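PDB 4D40: PILD processed protein from Shewanella oneidensis, which probably serves as the pilin subunit of type IV pili, the surface filaments through which bacteria adhere. Local coordinates for residues 34-39 and 55-60; 40-45 and 70-75; 22-27 and 51-56. All coordinates share one frame; numbering follows the deposited sequence.

In the fold
The three contacts offer a worked example of how chemistry follows position in a small type IV pilin, in which a long helix, 2-27, packs against an antiparallel sheet. Contact 2 is the buried one, reaching across the sheet from strand 42-48 to strand 72-75 beneath the helix. Contact 1, about 6 Å from it between centres, is partly buried and joins the loop after the helix to strand 55-61. Contact 3, on the surface, ties the end of the helix to the turn before that same strand. Contact 1 sets an amide oxygen and a leucine methyl against one methyl of Leu57, whereas contacts 2 and 3 each combine a tyrosine with a bridging water.

Contact 1: 34-39 and 55-60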
loop_
_atom_site.group_PDB
_atom_site.type_symbol
_atom_site.label_atom_id
_atom_site.label_comp_id
_atom_site.label_asym_id
_atom_site.label_seq_id
_atom_site.Cartn_x
_atom_site.Cartn_y
_atom_site.Cartn_z
ATOM N N GLN A 34 -3.141 11.221 -0.744
ATOM C CA GLN A 34 -3.351 10.460 -1.969
ATOM C C GLN A 34 -4.735 9.838 -1.888
ATOM O O GLN A 34 -5.080 9.226 -0.876
ATOM C CB GLN A 34 -2.285 9.376 -2.157
ATOM C CG GLN A 34 -2.405 8.605 -3.477
ATOM C CD GLN A 34 -1.341 7.521 -3.637
ATOM O OE1 GLN A 34 -0.903 6.916 -2.657
ATOM N NE2 GLN A 34 -0.924 7.272 -4.880
ATOM N N SER A 35 -5.530 10.011 -2.938
ATOM C CA SER A 35 -6.860 9.421 -2.992
ATOM C C SER A 35 -6.757 7.939 -3.329
ATOM O O SER A 35 -6.160 7.560 -4.339
ATOM C CB SER A 35 -7.728 10.147 -4.021
ATOM O OG SER A 35 -9.054 9.650 -4.003
ATOM N N LEU A 36 -7.335 7.105 -2.473
ATOM C CA LEU A 36 -7.281 5.662 -2.651
ATOM C C LEU A 36 -8.685 5.100 -2.579
ATOM O O LEU A 36 -9.527 5.616 -1.847
ATOM C CB LEU A 36 -6.396 5.014 -1.590
ATOM C CG LEU A 36 -4.935 5.464 -1.561
ATOM C CD1 LEU A 36 -4.273 4.981 -0.285
ATOM C CD2 LEU A 36 -4.204 4.942 -2.783
ATOM N N ALA A 37 -8.930 4.047 -3.351
ATOM C CA ALA A 37 -10.255 3.434 -3.425
ATOM C C ALA A 37 -10.321 2.169 -2.589
ATOM O O ALA A 37 -9.580 1.223 -2.837
ATOM C CB ALA A 37 -10.602 3.122 -4.864
ATOM N N ASN A 38 -11.218 2.148 -1.607
ATOM C CA ASN A 38 -11.440 0.946 -0.810
ATOM C C ASN A 38 -12.339 -0.063 -1.513
ATOM O O ASN A 38 -13.063 0.271 -2.454
ATOM C CB ASN A 38 -12.052 1.301 0.545
ATOM C CG ASN A 38 -11.095 2.052 1.430
ATOM O OD1 ASN A 38 -9.898 2.078 1.175
ATOM N ND2 ASN A 38 -11.617 2.660 2.489
ATOM N N SER A 39 -12.270 -1.302 -1.041
ATOM C CA SER A 39 -13.108 -2.390 -1.528
ATOM C C SER A 39 -13.812 -3.018 -0.341
ATOM O O SER A 39 -13.529 -2.671 0.796
ATOM C CB SER A 39 -12.269 -3.441 -2.251
ATOM O OG SER A 39 -11.558 -4.233 -1.312
ATOM N N PHE A 55 7.019 7.504 3.198
ATOM C CA PHE A 55 5.597 7.209 3.350
ATOM C C PHE A 55 5.357 5.749 3.692
ATOM O O PHE A 55 6.240 4.905 3.548
ATOM C CB PHE A 55 4.816 7.552 2.070
ATOM C CG PHE A 55 5.106 6.635 0.907
ATOM C CD1 PHE A 55 4.513 5.389 0.814
ATOM C CD2 PHE A 55 5.972 7.032 -0.105
ATOM C CE1 PHE A 55 4.774 4.554 -0.249
ATOM C CE2 PHE A 55 6.232 6.205 -1.167
ATOM C CZ PHE A 55 5.630 4.957 -1.241
ATOM N N SER A 56 4.132 5.466 4.119
ATOM C CA SER A 56 3.657 4.103 4.277
ATOM C C SER A 56 2.297 3.968 3.617
ATOM O O SER A 56 1.370 4.717 3.935
ATOM C CB SER A 56 3.551 3.723 5.750
ATOM O OG SER A 56 2.918 2.459 5.887
ATOM N N LEU A 57 2.198 3.016 2.695
ATOM C CA LEU A 57 0.919 2.616 2.114
ATOM C C LEU A 57 0.476 1.345 2.811
ATOM O O LEU A 57 1.281 0.424 2.972
ATOM C CB LEU A 57 1.043 2.372 0.607
ATOM C CG LEU A 57 1.102 3.599 -0.294
ATOM C CD1 LEU A 57 1.605 3.212 -1.688
ATOM C CD2 LEU A 57 -0.271 4.249 -0.379
ATOM N N LYS A 58 -0.786 1.278 3.235
ATOM C CA LYS A 58 -1.274 0.064 3.874
ATOM C C LYS A 58 -2.578 -0.404 3.271
ATOM O O LYS A 58 -3.390 0.396 2.805
ATOM C CB LYS A 58 -1.474 0.260 5.375
ATOM C CG LYS A 58 -0.203 0.611 6.125
ATOM C CD LYS A 58 -0.445 0.622 7.621
ATOM C CE LYS A 58 0.856 0.568 8.389
ATOM N NZ LYS A 58 1.612 1.828 8.211
ATOM N N ALA A 59 -2.752 -1.719 3.306
ATOM C CA ALA A 59 -4.006 -2.368 2.955
ATOM C C ALA A 59 -4.449 -3.208 4.138
ATOM O O ALA A 59 -3.830 -4.226 4.453
ATOM C CB ALA A 59 -3.841 -3.225 1.718
ATOM N N VAL A 60 -5.515 -2.767 4.797
ATOM C CA VAL A 60 -6.017 -3.428 5.997
ATOM C C VAL A 60 -7.220 -4.279 5.648
ATOM O O VAL A 60 -8.241 -3.741 5.226
ATOM C CB VAL A 60 -6.414 -2.407 7.083
ATOM C CG1 VAL A 60 -6.976 -3.118 8.316
ATOM C CG2 VAL A 60 -5.224 -1.543 7.460
#
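Gln34 and Leu36 both meet a single methyl of Leu57, CD2, and the glutamine is best followed outward along its chain. Its CB points toward strand 55-61. With CG anti to the backbone N (chi1 -176°), CB, CG and CD run in an extended chain from the loop toward the strand, so the amide is delivered there while the aliphatic carbons stay farther back. At the tip the two halves of the amide part company. OE1 comes to 3.6 Å from Leu57 CD2, the two side chains crossing at about a right angle, whereas NE2 turns to helix 2-27 and donates a hydrogen bond to Ser16 O.

Leu36, two residues on, sends CD1 to the same leucine methyl, 4.1 Å from Leu57 CD2, in a purely apolar touch. In Leu57 itself, chi1 of -77° together with chi2 of 164° directs CD2 toward the loop.

The setting is that of a type IV pilin head: segment 34-39 belongs to the connection between the long helix and the first strand, and here it drapes along both. Leu36 also touches Tyr12 and Ser16 of the helix, and Leu57 packs on Tyr46 of the neighbouring strand.

Only 91 Å² is buried in all, and no hydrogen bond crosses. The carbonyl OE1 is covered by the methyl without a hydrogen-bonding partner in the model, which implies that the amide is oriented through NE2 and that the link to the strand rests on van der Waals contact alone.

Contact 2: 40-45 and 70-75; sequences PYYSFS and GTLSLD
Within the antiparallel sheet of the pilin head, Tyr42 on strand 42-48 and Leu72 on strand 72-75 meet although strand 55-61 runs between them. The two side chains cross obliquely, and Tyr42 CE1 comes to 4.2 Å from Leu72 CD1. The methyl approaches the ring at a slant. A chi1 of -74° leans the Tyr42 ring along the sheet toward the third strand and brings the hydroxyl alongside Leu72, toward the loop that leads into that strand.

There the contact turns polar. A water joins the phenol to the main chain of Gly70: it accepts from Tyr42 OH at 2.6 Å and donates to Gly70 O at 2.7 Å. The water lies in the plane of the tyrosine ring, with a CZ-OH-water angle near 123°, the direction expected for a phenolic proton held flat with its ring. Gly70 O also lies at the ring edge, near its plane, 4.4 Å from Tyr42 CE1, a loose touch.

On the intervening strand Tyr42 packs on Ala59 and Pro61, and the small side chain of Ala59, whose backbone is hydrogen-bonded to Leu72, is consistent with the reach across it; helix 2-27, the long pilin helix, covers the group, with Arg6 touching both Tyr42 and Leu72 and Ala9 also touching the tyrosine. The phenol oxygen has a further hydrogen bond with Gln65 NE2, so two bonds fix its place. Gly70 directly follows Cys69, whose disulfide to Cys86 anchors the incoming loop to the C-terminal end of the chain.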
loop_
_atom_site.group_PDB
_atom_site.type_symbol
_atom_site.label_atom_id
_atom_site.label_comp_id
_atom_site.label_asym_id
_atom_site.label_seq_id
_atom_site.Cartn_x
_atom_site.Cartn_y
_atom_site.Cartn_z
ATOM N N PRO A 40 -14.718 -3.962 -0.595
ATOM C CA PRO A 40 -15.331 -4.675 0.529
ATOM C C PRO A 40 -14.328 -5.495 1.343
ATOM O O PRO A 40 -14.662 -5.929 2.450
ATOM C CB PRO A 40 -16.346 -5.592 -0.154
ATOM C CG PRO A 40 -16.642 -4.928 -1.456
ATOM C CD PRO A 40 -15.358 -4.298 -1.879
ATOM N N TYR A 41 -13.123 -5.679 0.806
ATOM C CA TYR A 41 -12.142 -6.596 1.380
ATOM C C TYR A 41 -10.928 -5.914 2.000
ATOM O O TYR A 41 -10.318 -6.469 2.918
ATOM C CB TYR A 41 -11.669 -7.568 0.305
ATOM C CG TYR A 41 -12.798 -8.364 -0.296
ATOM C CD1 TYR A 41 -13.339 -9.438 0.387
ATOM C CD2 TYR A 41 -13.317 -8.042 -1.539
ATOM C CE1 TYR A 41 -14.370 -10.176 -0.148
ATOM C CE2 TYR A 41 -14.354 -8.777 -2.087
ATOM C CZ TYR A 41 -14.872 -9.842 -1.383
ATOM O OH TYR A 41 -15.896 -10.590 -1.909
ATOM N N TYR A 42 -10.583 -4.729 1.509
ATOM C CA TYR A 42 -9.452 -3.981 2.045
ATOM C C TYR A 42 -9.741 -2.494 2.144
ATOM O O TYR A 42 -10.423 -1.917 1.292
ATOM C CB TYR A 42 -8.190 -4.172 1.183
ATOM C CG TYR A 42 -7.531 -5.524 1.337
ATOM C CD1 TYR A 42 -6.575 -5.746 2.318
ATOM C CD2 TYR A 42 -7.856 -6.570 0.493
ATOM C CE1 TYR A 42 -5.977 -6.985 2.468
ATOM C CE2 TYR A 42 -7.270 -7.812 0.631
ATOM C CZ TYR A 42 -6.327 -8.012 1.616
ATOM O OH TYR A 42 -5.742 -9.246 1.749
ATOM N N SER A 43 -9.193 -1.889 3.191
ATOM C CA SER A 43 -9.201 -0.448 3.366
ATOM C C SER A 43 -7.782 0.046 3.169
ATOM O O SER A 43 -6.867 -0.430 3.835
ATOM C CB SER A 43 -9.723 -0.074 4.751
ATOM O OG SER A 43 -11.030 -0.573 4.934
ATOM N N PHE A 44 -7.605 0.986 2.245
ATOM C CA PHE A 44 -6.269 1.473 1.895
ATOM C C PHE A 44 -5.985 2.841 2.506
ATOM O O PHE A 44 -6.874 3.693 2.578
ATOM C CB PHE A 44 -6.115 1.548 0.378
ATOM C CG PHE A 44 -6.270 0.227 -0.312
ATOM C CD1 PHE A 44 -5.181 -0.611 -0.495
ATOM C CD2 PHE A 44 -7.508 -0.182 -0.780
ATOM C CE1 PHE A 44 -5.326 -1.830 -1.136
ATOM C CE2 PHE A 44 -7.654 -1.392 -1.422
ATOM C CZ PHE A 44 -6.559 -2.221 -1.595
ATOM N N SER A 45 -4.745 3.045 2.945
ATOM C CA SER A 45 -4.345 4.318 3.519
ATOM C C SER A 45 -2.954 4.719 3.048
ATOM O O SER A 45 -2.125 3.867 2.742
ATOM C CB SER A 45 -4.375 4.255 5.053
ATOM O OG SER A 45 -3.442 3.303 5.553
ATOM N N GLY A 70 -2.841 -10.733 6.940
ATOM C CA GLY A 70 -3.334 -9.569 7.649
ATOM C C GLY A 70 -3.094 -8.278 6.899
ATOM O O GLY A 70 -3.294 -8.194 5.685
ATOM N N THR A 71 -2.643 -7.264 7.624
ATOM C CA THR A 71 -2.383 -5.967 7.020
ATOM C C THR A 71 -1.112 -5.992 6.191
ATOM O O THR A 71 -0.062 -6.453 6.649
ATOM C CB THR A 71 -2.272 -4.871 8.089
ATOM O OG1 THR A 71 -3.520 -4.771 8.783
ATOM C CG2 THR A 71 -1.933 -3.520 7.452
ATOM N N LEU A 72 -1.226 -5.480 4.971
ATOM C CA LEU A 72 -0.109 -5.401 4.042
ATOM C C LEU A 72 0.392 -3.974 4.002
ATOM O O LEU A 72 -0.404 -3.045 4.007
ATOM C CB LEU A 72 -0.536 -5.830 2.645
ATOM C CG LEU A 72 -1.365 -7.102 2.555
ATOM C CD1 LEU A 72 -2.011 -7.183 1.183
ATOM C CD2 LEU A 72 -0.517 -8.325 2.831
ATOM N N SER A 73 1.703 -3.783 3.962
ATOM C CA SER A 73 2.214 -2.433 3.788
ATOM C C SER A 73 3.393 -2.398 2.838
ATOM O O SER A 73 4.070 -3.402 2.614
ATOM C CB SER A 73 2.616 -1.818 5.127
ATOM O OG SER A 73 3.764 -2.443 5.656
ATOM N N LEU A 74 3.606 -1.205 2.299
ATOM C CA LEU A 74 4.647 -0.921 1.321
ATOM C C LEU A 74 5.134 0.502 1.571
ATOM O O LEU A 74 4.320 1.423 1.599
ATOM C CB LEU A 74 4.096 -1.076 -0.095
ATOM C CG LEU A 74 4.984 -0.643 -1.263
ATOM C CD1 LEU A 74 6.304 -1.365 -1.196
ATOM C CD2 LEU A 74 4.285 -0.922 -2.589
ATOM N N ASP A 75 6.441 0.693 1.763
ATOM C CA ASP A 75 6.970 2.035 2.035
ATOM C C ASP A 75 7.775 2.608 0.867
ATOM O O ASP A 75 7.888 1.998 -0.201
ATOM C CB ASP A 75 7.819 2.047 3.322
ATOM C CG ASP A 75 9.159 1.333 3.185
ATOM O OD1 ASP A 75 9.569 0.959 2.070
ATOM O OD2 ASP A 75 9.820 1.166 4.232
HETATM O O HOH W 1 -4.036 -9.819 3.648
#

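Contact 3: 22-27 and 51-56; sequences RHYSRN and DKFGFS
Tyr24, near the end of helix 2-27, reaches Phe53 in the turn before strand 55-61, and the close part of their meeting is the tyrosine hydroxyl set against the CD1-CE1 edge of Phe53. Tyr24 OH sits 3.6 Å from Phe53 CD1 and 4.0 Å from Phe53 CE1, in the plane of the phenylalanine ring, while Phe53 CD1 lies in turn near the plane of the tyrosine ring. The rings thus meet edge against edge, with their planes inclined by about 64°, and neither offers its face to the other. A chi1 of -170° swings the phenol of Tyr24 out from the helix toward the turn.

Beyond that edge the packing opens. Tyr24 CE2 and Lys52 O are 4.5 Å apart. Separately, a water links Tyr24 OH, at 2.9 Å, to Phe53 O, to which it donates at 2.7 Å.

The turn that presents Phe53 belongs to the hairpin between the first two strands of the pilin sheet. It contains an Asx turn: Phe53 N donates to Asp51 OD1 over 3.0 Å, nearly straight at 164°, though the hydrogen comes from above the carboxylate plane. Lys52, between them, has a positive phi; its backbone bonds to Tyr30 and its ammonium group to Thr49 O. The ring of Tyr30 also meets that of Tyr24, and this residue of the loop after the helix thus touches both segments. Phe53 is exposed, and both Phe53 and Tyr24 touch a neighbouring molecule in the crystal, which may influence how their rings are set.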
loop_
_atom_site.group_PDB
_atom_site.type_symbol
_atom_site.label_atom_id
_atom_site.label_comp_id
_atom_site.label_asym_id
_atom_site.label_seq_id
_atom_site.Cartn_x
_atom_site.Cartn_y
_atom_site.Cartn_z
ATOM N N ARG A 22 6.191 9.451 -9.068
ATOM C CA ARG A 22 6.078 10.447 -10.124
ATOM C C ARG A 22 5.910 11.825 -9.501
ATOM O O ARG A 22 6.482 12.808 -9.974
ATOM C CB ARG A 22 4.911 10.125 -11.061
ATOM C CG ARG A 22 5.216 9.014 -12.044
ATOM C CD ARG A 22 4.188 8.957 -13.168
ATOM N NE ARG A 22 2.894 8.483 -12.685
ATOM C CZ ARG A 22 2.582 7.202 -12.505
ATOM N NH1 ARG A 22 3.470 6.246 -12.757
ATOM N NH2 ARG A 22 1.379 6.875 -12.058
ATOM N N HIS A 23 5.137 11.889 -8.422
ATOM C CA HIS A 23 4.982 13.138 -7.694
ATOM C C HIS A 23 6.315 13.553 -7.084
ATOM O O HIS A 23 6.715 14.711 -7.180
ATOM C CB HIS A 23 3.927 13.004 -6.599
ATOM C CG HIS A 23 3.597 14.302 -5.932
ATOM N ND1 HIS A 23 4.352 14.823 -4.905
ATOM C CD2 HIS A 23 2.599 15.191 -6.153
ATOM C CE1 HIS A 23 3.830 15.972 -4.514
ATOM N NE2 HIS A 23 2.768 16.220 -5.259
ATOM N N TYR A 24 6.997 12.587 -6.472
ATOM C CA TYR A 24 8.290 12.828 -5.843
ATOM C C TYR A 24 9.299 13.348 -6.863
ATOM O O TYR A 24 10.095 14.247 -6.566
ATOM C CB TYR A 24 8.812 11.546 -5.182
ATOM C CG TYR A 24 10.030 11.749 -4.304
ATOM C CD1 TYR A 24 11.312 11.765 -4.842
ATOM C CD2 TYR A 24 9.895 11.917 -2.936
ATOM C CE1 TYR A 24 12.426 11.951 -4.033
ATOM C CE2 TYR A 24 10.999 12.104 -2.124
ATOM C CZ TYR A 24 12.256 12.115 -2.673
ATOM O OH TYR A 24 13.354 12.299 -1.855
ATOM N N SER A 25 9.261 12.798 -8.072
ATOM C CA SER A 25 10.233 13.165 -9.095
ATOM C C SER A 25 10.059 14.610 -9.562
ATOM O O SER A 25 11.036 15.275 -9.904
ATOM C CB SER A 25 10.136 12.215 -10.294
ATOM O OG SER A 25 10.429 10.879 -9.915
ATOM N N ARG A 26 8.820 15.095 -9.578
ATOM C CA ARG A 26 8.546 16.470 -9.994
ATOM C C ARG A 26 8.815 17.474 -8.873
ATOM O O ARG A 26 9.266 18.591 -9.127
ATOM C CB ARG A 26 7.094 16.621 -10.458
ATOM C CG ARG A 26 6.723 15.815 -11.693
ATOM C CD ARG A 26 5.311 16.152 -12.167
ATOM N NE ARG A 26 4.289 15.819 -11.173
ATOM C CZ ARG A 26 3.543 14.716 -11.184
ATOM N NH1 ARG A 26 3.681 13.807 -12.142
ATOM N NH2 ARG A 26 2.643 14.521 -10.228
ATOM N N ASN A 27 8.546 17.066 -7.637
ATOM C CA ASN A 27 8.477 18.004 -6.516
ATOM C C ASN A 27 9.597 17.866 -5.491
ATOM O O ASN A 27 9.871 18.805 -4.744
ATOM C CB ASN A 27 7.134 17.844 -5.806
ATOM C CG ASN A 27 5.960 18.176 -6.702
ATOM O OD1 ASN A 27 5.195 17.292 -7.103
ATOM N ND2 ASN A 27 5.804 19.451 -7.017
ATOM N N ASP A 51 8.259 14.939 7.390
ATOM C CA ASP A 51 9.145 15.705 6.513
ATOM C C ASP A 51 8.922 15.387 5.030
ATOM O O ASP A 51 9.603 15.952 4.165
ATOM C CB ASP A 51 10.625 15.494 6.899
ATOM C CG ASP A 51 11.146 14.076 6.626
ATOM O OD1 ASP A 51 10.437 13.230 6.048
ATOM O OD2 ASP A 51 12.322 13.825 6.987
ATOM N N LYS A 52 7.967 14.497 4.753
ATOM C CA LYS A 52 7.522 14.188 3.393
ATOM C C LYS A 52 8.602 13.508 2.540
ATOM O O LYS A 52 8.470 13.439 1.318
ATOM C CB LYS A 52 7.036 15.461 2.684
ATOM C CG LYS A 52 5.945 16.242 3.428
ATOM C CD LYS A 52 4.593 15.559 3.347
ATOM C CE LYS A 52 3.585 16.191 4.307
ATOM N NZ LYS A 52 3.811 15.775 5.720
ATOM N N PHE A 53 9.654 12.996 3.177
ATOM C CA PHE A 53 10.674 12.226 2.461
ATOM C C PHE A 53 10.416 10.717 2.493
ATOM O O PHE A 53 11.131 9.950 1.835
ATOM C CB PHE A 53 12.063 12.524 3.031
ATOM C CG PHE A 53 12.632 13.838 2.575
ATOM C CD1 PHE A 53 12.950 14.044 1.244
ATOM C CD2 PHE A 53 12.861 14.864 3.480
ATOM C CE1 PHE A 53 13.482 15.256 0.821
ATOM C CE2 PHE A 53 13.390 16.076 3.063
ATOM C CZ PHE A 53 13.707 16.268 1.734
ATOM N N GLY A 54 9.401 10.298 3.246
ATOM C CA GLY A 54 8.997 8.904 3.302
ATOM C C GLY A 54 7.489 8.746 3.295
ATOM O O GLY A 54 6.760 9.735 3.370
ATOM N N PHE A 55 7.019 7.504 3.198
ATOM C CA PHE A 55 5.597 7.209 3.350
ATOM C C PHE A 55 5.357 5.749 3.692
ATOM O O PHE A 55 6.240 4.905 3.548
ATOM C CB PHE A 55 4.816 7.552 2.070
ATOM C CG PHE A 55 5.106 6.635 0.907
ATOM C CD1 PHE A 55 4.513 5.389 0.814
ATOM C CD2 PHE A 55 5.972 7.032 -0.105
ATOM C CE1 PHE A 55 4.774 4.554 -0.249
ATOM C CE2 PHE A 55 6.232 6.205 -1.167
ATOM C CZ PHE A 55 5.630 4.957 -1.241
ATOM N N SER A 56 4.132 5.466 4.119
ATOM C CA SER A 56 3.657 4.103 4.277
ATOM C C SER A 56 2.297 3.968 3.617
ATOM O O SER A 56 1.370 4.717 3.935
ATOM C CB SER A 56 3.551 3.723 5.750
ATOM O OG SER A 56 2.918 2.459 5.887
HETATM O O HOH W 2 13.069 10.024 -0.071
#